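Local coordinates for protein glycosyltransferase (duf1792) (Streptococcus sanguinis, PDB 5V4A) that transfers sugar residues as a glycosyltransferase, this chain being its UDP-binding GT-D-fold domain, and is probably linked to export of a serine-rich repeat cell wall protein, at residues N175-L180 with A204-Y209. Residues are numbered along the deposited sequence; the frame is centred on the assembly and turned at random.
Sequences NAYSKL and AKVLVY. With UDP (uridine-5'-diphosphate), chain C.
Beside the UDP site of this GT-D domain, L180 at the start of helix 180-190 packs against V206 and L207 of helix 201-213. CG of L180 lies anti to the backbone N (chi1 172°), which carries the two methyls across to the neighbouring helix. CD2 meets CG1 of V206 at 3.8 Å, the two side chains crossing at about a right angle, while CD1 rests 4.2 Å from CB of L207. Y177 adds the edge of its ring: CE1 stands 4.3 Å from CG2 of V206, which lies near the ring plane. L50 of helix 48-58 touches both Y177 and V206. The contacts between the two segments are apolar and largely buried; A176 and K205 turn polar atoms to the nucleotide. The backbone N of A176 donates to O4 of the uracil at 3.0 Å, and its CB sits 3.3 Å from the same oxygen. K205, its chain bent at chi2 and chi4, hydrogen-bonds O2A of the alpha-phosphate through NZ at 2.9 Å and also forms a salt bridge with D220. Base and phosphate are therefore gripped from two neighbouring segments, in a nucleotide pocket at the C-terminal ends of parallel strands, as in Rossmann-like nucleotide-binding folds.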
loop_
_atom_site.group_PDB
_atom_site.type_symbol
_atom_site.label_atom_id
_atom_site.label_comp_id
_atom_site.label_asym_id
_atom_site.label_seq_id
_atom_site.Cartn_x
_atom_site.Cartn_y
_atom_site.Cartn_z
ATOM N N ASN A 175 -29.591 -3.948 -14.250
ATOM C CA ASN A 175 -29.805 -4.281 -15.661
ATOM C C ASN A 175 -29.022 -3.337 -16.585
ATOM O O ASN A 175 -29.525 -2.883 -17.615
ATOM C CB ASN A 175 -31.296 -4.239 -16.004
ATOM C CG ASN A 175 -32.094 -5.369 -15.367
ATOM O OD1 ASN A 175 -31.547 -6.320 -14.804
ATOM N ND2 ASN A 175 -33.412 -5.247 -15.432
ATOM N N ALA A 176 -27.784 -3.008 -16.202
ATOM C CA ALA A 176 -26.989 -2.090 -17.019
ATOM C C ALA A 176 -26.547 -2.727 -18.329
ATOM O O ALA A 176 -26.200 -2.003 -19.273
ATOM C CB ALA A 176 -25.747 -1.609 -16.262
ATOM N N TYR A 177 -26.544 -4.054 -18.401
ATOM C CA TYR A 177 -26.060 -4.711 -19.607
ATOM C C TYR A 177 -26.823 -4.264 -20.849
ATOM O O TYR A 177 -26.249 -4.224 -21.945
ATOM C CB TYR A 177 -26.134 -6.228 -19.467
ATOM C CG TYR A 177 -25.536 -6.909 -20.681
ATOM C CD1 TYR A 177 -24.164 -7.131 -20.745
ATOM C CD2 TYR A 177 -26.328 -7.310 -21.766
ATOM C CE1 TYR A 177 -23.589 -7.733 -21.851
ATOM C CE2 TYR A 177 -25.751 -7.919 -22.877
ATOM C CZ TYR A 177 -24.377 -8.120 -22.904
ATOM O OH TYR A 177 -23.783 -8.719 -23.989
ATOM N N SER A 178 -28.105 -3.923 -20.720
ATOM C CA SER A 178 -28.825 -3.535 -21.930
ATOM C C SER A 178 -28.312 -2.229 -22.530
ATOM O O SER A 178 -28.654 -1.919 -23.676
ATOM C CB SER A 178 -30.328 -3.419 -21.653
ATOM O OG SER A 178 -30.640 -2.189 -21.037
ATOM N N LYS A 179 -27.502 -1.465 -21.796
ATOM C CA LYS A 179 -26.948 -0.212 -22.295
ATOM C C LYS A 179 -25.444 -0.289 -22.568
ATOM O O LYS A 179 -24.816 0.748 -22.757
ATOM C CB LYS A 179 -27.245 0.915 -21.303
ATOM C CG LYS A 179 -28.677 1.435 -21.405
ATOM C CD LYS A 179 -28.874 2.725 -20.633
ATOM C CE LYS A 179 -30.336 3.184 -20.684
ATOM N NZ LYS A 179 -30.782 3.487 -22.076
ATOM N N LEU A 180 -24.882 -1.498 -22.678
ATOM C CA LEU A 180 -23.427 -1.666 -22.740
ATOM C C LEU A 180 -22.799 -0.847 -23.867
ATOM O O LEU A 180 -21.794 -0.153 -23.660
ATOM C CB LEU A 180 -23.069 -3.147 -22.915
ATOM C CG LEU A 180 -21.584 -3.450 -23.178
ATOM C CD1 LEU A 180 -20.742 -3.136 -21.948
ATOM C CD2 LEU A 180 -21.379 -4.900 -23.590
ATOM N N ALA A 204 -19.790 -4.708 -15.594
ATOM C CA ALA A 204 -18.413 -4.252 -15.431
ATOM C C ALA A 204 -17.421 -5.229 -16.058
ATOM O O ALA A 204 -16.384 -4.811 -16.594
ATOM C CB ALA A 204 -18.093 -4.051 -13.944
ATOM N N LYS A 205 -17.719 -6.528 -16.014
ATOM C CA LYS A 205 -16.733 -7.511 -16.462
ATOM C C LYS A 205 -16.608 -7.506 -17.978
ATOM O O LYS A 205 -15.498 -7.597 -18.521
ATOM C CB LYS A 205 -17.119 -8.904 -15.965
ATOM C CG LYS A 205 -17.034 -9.036 -14.446
ATOM C CD LYS A 205 -18.286 -8.680 -13.729
ATOM C CE LYS A 205 -18.142 -8.903 -12.216
ATOM N NZ LYS A 205 -17.508 -7.803 -11.401
ATOM N N VAL A 206 -17.736 -7.381 -18.671
ATOM C CA VAL A 206 -17.712 -7.305 -20.123
ATOM C C VAL A 206 -17.143 -5.973 -20.572
ATOM O O VAL A 206 -16.452 -5.887 -21.594
ATOM C CB VAL A 206 -19.129 -7.517 -20.675
ATOM C CG1 VAL A 206 -19.076 -7.611 -22.179
ATOM C CG2 VAL A 206 -19.769 -8.744 -20.046
ATOM N N LEU A 207 -17.472 -4.908 -19.839
ATOM C CA LEU A 207 -16.965 -3.581 -20.149
ATOM C C LEU A 207 -15.443 -3.547 -20.072
ATOM O O LEU A 207 -14.768 -3.124 -21.023
ATOM C CB LEU A 207 -17.605 -2.563 -19.194
ATOM C CG LEU A 207 -17.350 -1.064 -19.397
ATOM C CD1 LEU A 207 -17.504 -0.637 -20.855
ATOM C CD2 LEU A 207 -18.216 -0.208 -18.470
ATOM N N VAL A 208 -14.878 -3.981 -18.940
ATOM C CA VAL A 208 -13.419 -3.969 -18.832
ATOM C C VAL A 208 -12.805 -4.795 -19.955
ATOM O O VAL A 208 -11.848 -4.365 -20.607
ATOM C CB VAL A 208 -12.949 -4.475 -17.461
ATOM C CG1 VAL A 208 -11.418 -4.731 -17.535
ATOM C CG2 VAL A 208 -13.263 -3.462 -16.381
ATOM N N TYR A 209 -13.308 -6.013 -20.164
ATOM C CA TYR A 209 -12.737 -6.850 -21.221
ATOM C C TYR A 209 -12.768 -6.135 -22.565
ATOM O O TYR A 209 -11.750 -6.068 -23.271
ATOM C CB TYR A 209 -13.471 -8.184 -21.325
ATOM C CG TYR A 209 -12.863 -9.059 -22.395
ATOM C CD1 TYR A 209 -11.881 -9.971 -22.088
ATOM C CD2 TYR A 209 -13.261 -8.947 -23.724
ATOM C CE1 TYR A 209 -11.305 -10.757 -23.080
ATOM C CE2 TYR A 209 -12.684 -9.726 -24.725
ATOM C CZ TYR A 209 -11.718 -10.637 -24.389
ATOM O OH TYR A 209 -11.141 -11.422 -25.366
HETATM N N1 UDP C . -24.323 -2.185 -10.290
HETATM C C2 UDP C . -24.808 -1.182 -11.096
HETATM N N3 UDP C . -25.593 -1.601 -12.138
HETATM C C4 UDP C . -25.940 -2.902 -12.448
HETATM C C5 UDP C . -25.390 -3.887 -11.573
HETATM C C6 UDP C . -24.601 -3.507 -10.547
HETATM O O2 UDP C . -24.564 -0.001 -10.906
HETATM O O4 UDP C . -26.657 -3.128 -13.440
HETATM C "C1'" UDP C . -23.404 -1.790 -9.189
HETATM C "C2'" UDP C . -23.941 -1.842 -7.764
HETATM O "O2'" UDP C . -24.774 -0.718 -7.483
HETATM C "C3'" UDP C . -22.614 -1.844 -6.975
HETATM C "C4'" UDP C . -21.631 -2.565 -7.921
HETATM O "O4'" UDP C . -22.316 -2.684 -9.186
HETATM O "O3'" UDP C . -22.104 -0.535 -6.749
HETATM C "C5'" UDP C . -21.143 -3.916 -7.456
HETATM O "O5'" UDP C . -20.367 -4.606 -8.460
HETATM P PA UDP C . -19.883 -6.095 -8.232
HETATM O O1A UDP C . -21.068 -7.055 -8.204
HETATM O O2A UDP C . -18.820 -6.354 -9.233
HETATM O O3A UDP C . -19.260 -6.086 -6.721
HETATM P PB UDP C . -18.334 -7.088 -5.905
HETATM O O1B UDP C . -18.028 -8.186 -6.931
HETATM O O2B UDP C . -19.282 -7.621 -4.805
HETATM O O3B UDP C . -17.101 -6.409 -5.390
#